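PDB 3I7J: beta-lactamase Mb2281c from Mycobacterium bovis, which is probably a serine hydrolase of the beta-lactamase family, although its natural substrate remains uncertain. Local coordinates for residues H213-G216 with E217-T221; F252-W255 with A256-L259. All coordinates share one frame; numbering follows the deposited sequence.

Overall arrangement
Both contacts are local turns in the C-terminal part of the chain, and they follow one another in series without nesting or crossing. Contact 1 (213-221) closes a tight turn in the connection between strands 205-206 and 224-228 of the large antiparallel sheet. The chain then runs through strands 224-228, 232-237 and 242-248 before contact 2 (252-259) turns it from the last of these into helix 256-271. That helix ties the two together: its Asp265 binds backbone N-H groups in contact 1, while its N-terminal end belongs to contact 2. Trp214 and Phe252 each meet both Phe227 and Trp260. The centres lie about 15 Å apart, the nearest atoms about 5 Å.

Contact 1. Residues H213-G216 with E217-T221; sequences HWTG and ECNST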
loop_
_atom_site.group_PDB
_atom_site.type_symbol
_atom_site.label_atom_id
_atom_site.label_comp_id
_atom_site.label_asym_id
_atom_site.label_seq_id
_atom_site.Cartn_x
_atom_site.Cartn_y
_atom_site.Cartn_z
ATOM N N HIS A 213 -1.909 8.394 -13.663
ATOM C CA HIS A 213 -1.722 7.778 -12.345
ATOM C C HIS A 213 -2.807 8.235 -11.376
ATOM O O HIS A 213 -3.556 9.164 -11.673
ATOM C CB HIS A 213 -0.343 8.157 -11.784
ATOM C CG HIS A 213 0.145 7.237 -10.703
ATOM N ND1 HIS A 213 0.419 5.908 -10.932
ATOM C CD2 HIS A 213 0.403 7.456 -9.391
ATOM C CE1 HIS A 213 0.825 5.344 -9.808
ATOM N NE2 HIS A 213 0.825 6.260 -8.859
ATOM N N TRP A 214 -2.897 7.588 -10.218
ATOM C CA TRP A 214 -3.904 7.967 -9.235
ATOM C C TRP A 214 -3.441 9.115 -8.343
ATOM O O TRP A 214 -4.270 9.801 -7.746
ATOM C CB TRP A 214 -4.322 6.760 -8.384
ATOM C CG TRP A 214 -3.182 5.944 -7.840
ATOM C CD1 TRP A 214 -2.463 4.986 -8.500
ATOM C CD2 TRP A 214 -2.635 6.022 -6.520
ATOM N NE1 TRP A 214 -1.499 4.461 -7.665
ATOM C CE2 TRP A 214 -1.583 5.081 -6.446
ATOM C CE3 TRP A 214 -2.930 6.801 -5.389
ATOM C CZ2 TRP A 214 -0.827 4.893 -5.285
ATOM C CZ3 TRP A 214 -2.177 6.614 -4.236
ATOM C CH2 TRP A 214 -1.136 5.667 -4.195
ATOM N N THR A 215 -2.127 9.332 -8.249
ATOM C CA THR A 215 -1.611 10.432 -7.432
ATOM C C THR A 215 -1.693 11.753 -8.212
ATOM O O THR A 215 -2.155 11.784 -9.356
ATOM C CB THR A 215 -0.135 10.196 -6.994
ATOM O OG1 THR A 215 0.700 10.045 -8.150
ATOM C CG2 THR A 215 -0.027 8.954 -6.127
ATOM N N GLY A 216 -1.259 12.845 -7.589
ATOM C CA GLY A 216 -1.322 14.134 -8.255
ATOM C C GLY A 216 -0.145 14.382 -9.180
ATOM O O GLY A 216 0.881 13.707 -9.081
ATOM N N GLU A 217 -0.291 15.347 -10.084
ATOM C CA GLU A 217 0.777 15.680 -11.020
ATOM C C GLU A 217 1.936 16.322 -10.289
ATOM O O GLU A 217 3.040 16.409 -10.821
ATOM C CB GLU A 217 0.284 16.648 -12.093
ATOM C CG GLU A 217 -0.672 16.045 -13.093
ATOM C CD GLU A 217 -0.893 16.958 -14.285
ATOM O OE1 GLU A 217 -1.227 18.144 -14.068
ATOM O OE2 GLU A 217 -0.735 16.488 -15.436
ATOM N N CYS A 218 1.685 16.772 -9.068
ATOM C CA CYS A 218 2.729 17.414 -8.292
ATOM C C CYS A 218 3.385 16.508 -7.244
ATOM O O CYS A 218 4.347 16.909 -6.582
ATOM C CB CYS A 218 2.176 18.690 -7.651
ATOM S SG CYS A 218 1.727 19.961 -8.876
ATOM N N ASN A 219 2.876 15.291 -7.085
ATOM C CA ASN A 219 3.489 14.366 -6.141
ATOM C C ASN A 219 4.892 14.088 -6.669
ATOM O O ASN A 219 5.099 14.042 -7.878
ATOM C CB ASN A 219 2.675 13.066 -6.053
ATOM C CG ASN A 219 1.575 13.137 -4.996
ATOM O OD1 ASN A 219 1.858 13.276 -3.802
ATOM N ND2 ASN A 219 0.324 13.054 -5.428
ATOM N N SER A 220 5.863 13.930 -5.775
ATOM C CA SER A 220 7.237 13.672 -6.210
ATOM C C SER A 220 7.355 12.241 -6.719
ATOM O O SER A 220 6.502 11.401 -6.421
ATOM C CB SER A 220 8.211 13.853 -5.053
ATOM O OG SER A 220 8.035 12.807 -4.122
ATOM N N THR A 221 8.420 11.963 -7.469
ATOM C CA THR A 221 8.651 10.625 -8.003
ATOM C C THR A 221 8.885 9.606 -6.883
ATOM O O THR A 221 8.752 8.403 -7.099
ATOM C CB THR A 221 9.882 10.594 -8.966
ATOM O OG1 THR A 221 11.023 11.155 -8.303
ATOM C CG2 THR A 221 9.598 11.380 -10.245
#
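Gly216 and Asn219 form the ends of a type I beta turn, closed by a hydrogen bond from Asn219 N to Gly216 O at 3.2 Å, with an N-H...O angle of 156°. The same oxygen also accepts a hydrogen bond from Arg207 NH2. The Asn219 side chain turns back toward Thr215 and Gly216, crossing the Thr215 side chain obliquely, its CB 3.6 Å from Gly216 O and 4.1 Å from Thr215 CB. Its CG lies 3.9 Å from both Thr215 CB and Gly216 N, so that the amide group rests against the start of the turn. Chi1 of 59° sets Thr215 OG1 between its backbone N and carbonyl carbon, where Arg207 NE reaches it in a weak hydrogen bond. The methyl CG2 instead sits 3.6 Å above the plane of the Trp214 ring, near the rim. The Glu217 side chain points away from the preceding residues and lies at the surface. At the corner, Asp265 of helix 256-271 receives Glu217 N on OD2 and Cys218 N on OD1. Two N-H groups directed at one carboxylate would probably stabilise its negative charge and hold the turn against the helix.

Contact 2. Residues F252-W255 with A256-L259; sequences FGDW and ALDL
Asp258 N donates to water 1 at 2.7 Å, and the water passes a hydrogen of its own to Trp255 O at 3.0 Å, forming a bridge near the N-terminal end of helix 256-271. Direct backbone bonds with the i to i+3 spacing of a 3-10 turn lead into it. Ala256 N reaches Gly253 O at 3.2 Å, and Leu257 N reaches Asp254 O at the same 3.2 Å but with a more bent N-H...O angle of 137°. In Trp255, chi1 of 67° puts CG between the backbone N and the carbonyl carbon and turns one face of the indole toward Ala256. Ala256 CB consequently makes a CH-pi contact, 3.7 Å from the centroid of the six-membered ring and 4° from its normal. The ring is fixed further by a hydrogen bond from NE1 to Asp251 O and by a cation-pi contact with Arg250. Phe252 and Leu257 meet at about a right angle, with Phe252 CZ 3.9 Å from Leu257 CD2. The Leu257 and Asp254 side chains lie side by side, pointing the same way, with the second methyl, Leu257 CD1, nearest Asp254 OD1. Four residues after Trp255, Leu259 comes to the indole edge near its plane, its CD1 4.0 Å from Trp255 CE3, while its CG packs 3.5 Å from Trp255 O.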
loop_
_atom_site.group_PDB
_atom_site.type_symbol
_atom_site.label_atom_id
_atom_site.label_comp_id
_atom_site.label_asym_id
_atom_site.label_seq_id
_atom_site.Cartn_x
_atom_site.Cartn_y
_atom_site.Cartn_z
ATOM N N PHE A 252 -13.497 1.647 -7.597
ATOM C CA PHE A 252 -12.676 2.405 -8.537
ATOM C C PHE A 252 -13.284 2.383 -9.933
ATOM O O PHE A 252 -13.823 1.365 -10.359
ATOM C CB PHE A 252 -11.280 1.794 -8.598
ATOM C CG PHE A 252 -10.352 2.498 -9.538
ATOM C CD1 PHE A 252 -9.787 3.712 -9.192
ATOM C CD2 PHE A 252 -10.032 1.946 -10.770
ATOM C CE1 PHE A 252 -8.912 4.368 -10.062
ATOM C CE2 PHE A 252 -9.157 2.596 -11.647
ATOM C CZ PHE A 252 -8.600 3.803 -11.289
ATOM N N GLY A 253 -13.182 3.500 -10.649
ATOM C CA GLY A 253 -13.725 3.584 -11.997
ATOM C C GLY A 253 -13.308 4.885 -12.666
ATOM O O GLY A 253 -12.454 5.602 -12.143
ATOM N N ASP A 254 -13.900 5.205 -13.813
ATOM C CA ASP A 254 -13.550 6.435 -14.513
ATOM C C ASP A 254 -13.852 7.696 -13.704
ATOM O O ASP A 254 -13.193 8.723 -13.884
ATOM C CB ASP A 254 -14.275 6.524 -15.865
ATOM C CG ASP A 254 -13.893 5.394 -16.816
ATOM O OD1 ASP A 254 -12.698 5.020 -16.864
ATOM O OD2 ASP A 254 -14.791 4.891 -17.525
ATOM N N TRP A 255 -14.841 7.623 -12.818
ATOM C CA TRP A 255 -15.206 8.777 -11.998
ATOM C C TRP A 255 -14.036 9.312 -11.171
ATOM O O TRP A 255 -13.954 10.510 -10.897
ATOM C CB TRP A 255 -16.367 8.432 -11.045
ATOM C CG TRP A 255 -16.002 7.433 -9.980
ATOM C CD1 TRP A 255 -16.031 6.068 -10.084
ATOM C CD2 TRP A 255 -15.483 7.724 -8.675
ATOM N NE1 TRP A 255 -15.558 5.495 -8.927
ATOM C CE2 TRP A 255 -15.212 6.487 -8.048
ATOM C CE3 TRP A 255 -15.218 8.911 -7.975
ATOM C CZ2 TRP A 255 -14.683 6.401 -6.757
ATOM C CZ3 TRP A 255 -14.690 8.823 -6.685
ATOM C CH2 TRP A 255 -14.429 7.573 -6.093
ATOM N N ALA A 256 -13.124 8.428 -10.784
ATOM C CA ALA A 256 -11.994 8.834 -9.953
ATOM C C ALA A 256 -10.766 9.303 -10.718
ATOM O O ALA A 256 -9.914 10.006 -10.164
ATOM C CB ALA A 256 -11.611 7.690 -9.025
ATOM N N LEU A 257 -10.683 8.919 -11.989
ATOM C CA LEU A 257 -9.541 9.263 -12.836
ATOM C C LEU A 257 -9.048 10.710 -12.754
ATOM O O LEU A 257 -7.841 10.953 -12.788
ATOM C CB LEU A 257 -9.840 8.883 -14.293
ATOM C CG LEU A 257 -10.079 7.382 -14.554
ATOM C CD1 LEU A 257 -10.186 7.133 -16.062
ATOM C CD2 LEU A 257 -8.924 6.567 -13.980
ATOM N N ASP A 258 -9.954 11.675 -12.643
ATOM C CA ASP A 258 -9.519 13.063 -12.542
ATOM C C ASP A 258 -9.600 13.595 -11.113
ATOM O O ASP A 258 -8.790 14.431 -10.702
ATOM C CB ASP A 258 -10.336 13.956 -13.476
ATOM C CG ASP A 258 -10.044 13.680 -14.943
ATOM O OD1 ASP A 258 -8.854 13.589 -15.309
ATOM O OD2 ASP A 258 -10.997 13.557 -15.734
ATOM N N LEU A 259 -10.566 13.098 -10.349
ATOM C CA LEU A 259 -10.739 13.546 -8.973
ATOM C C LEU A 259 -9.578 13.193 -8.053
ATOM O O LEU A 259 -9.118 14.031 -7.269
ATOM C CB LEU A 259 -12.034 12.983 -8.384
ATOM C CG LEU A 259 -13.346 13.384 -9.059
ATOM C CD1 LEU A 259 -14.514 12.818 -8.263
ATOM C CD2 LEU A 259 -13.451 14.903 -9.132
HETATM O O HOH W 1 -12.595 11.834 -13.160
#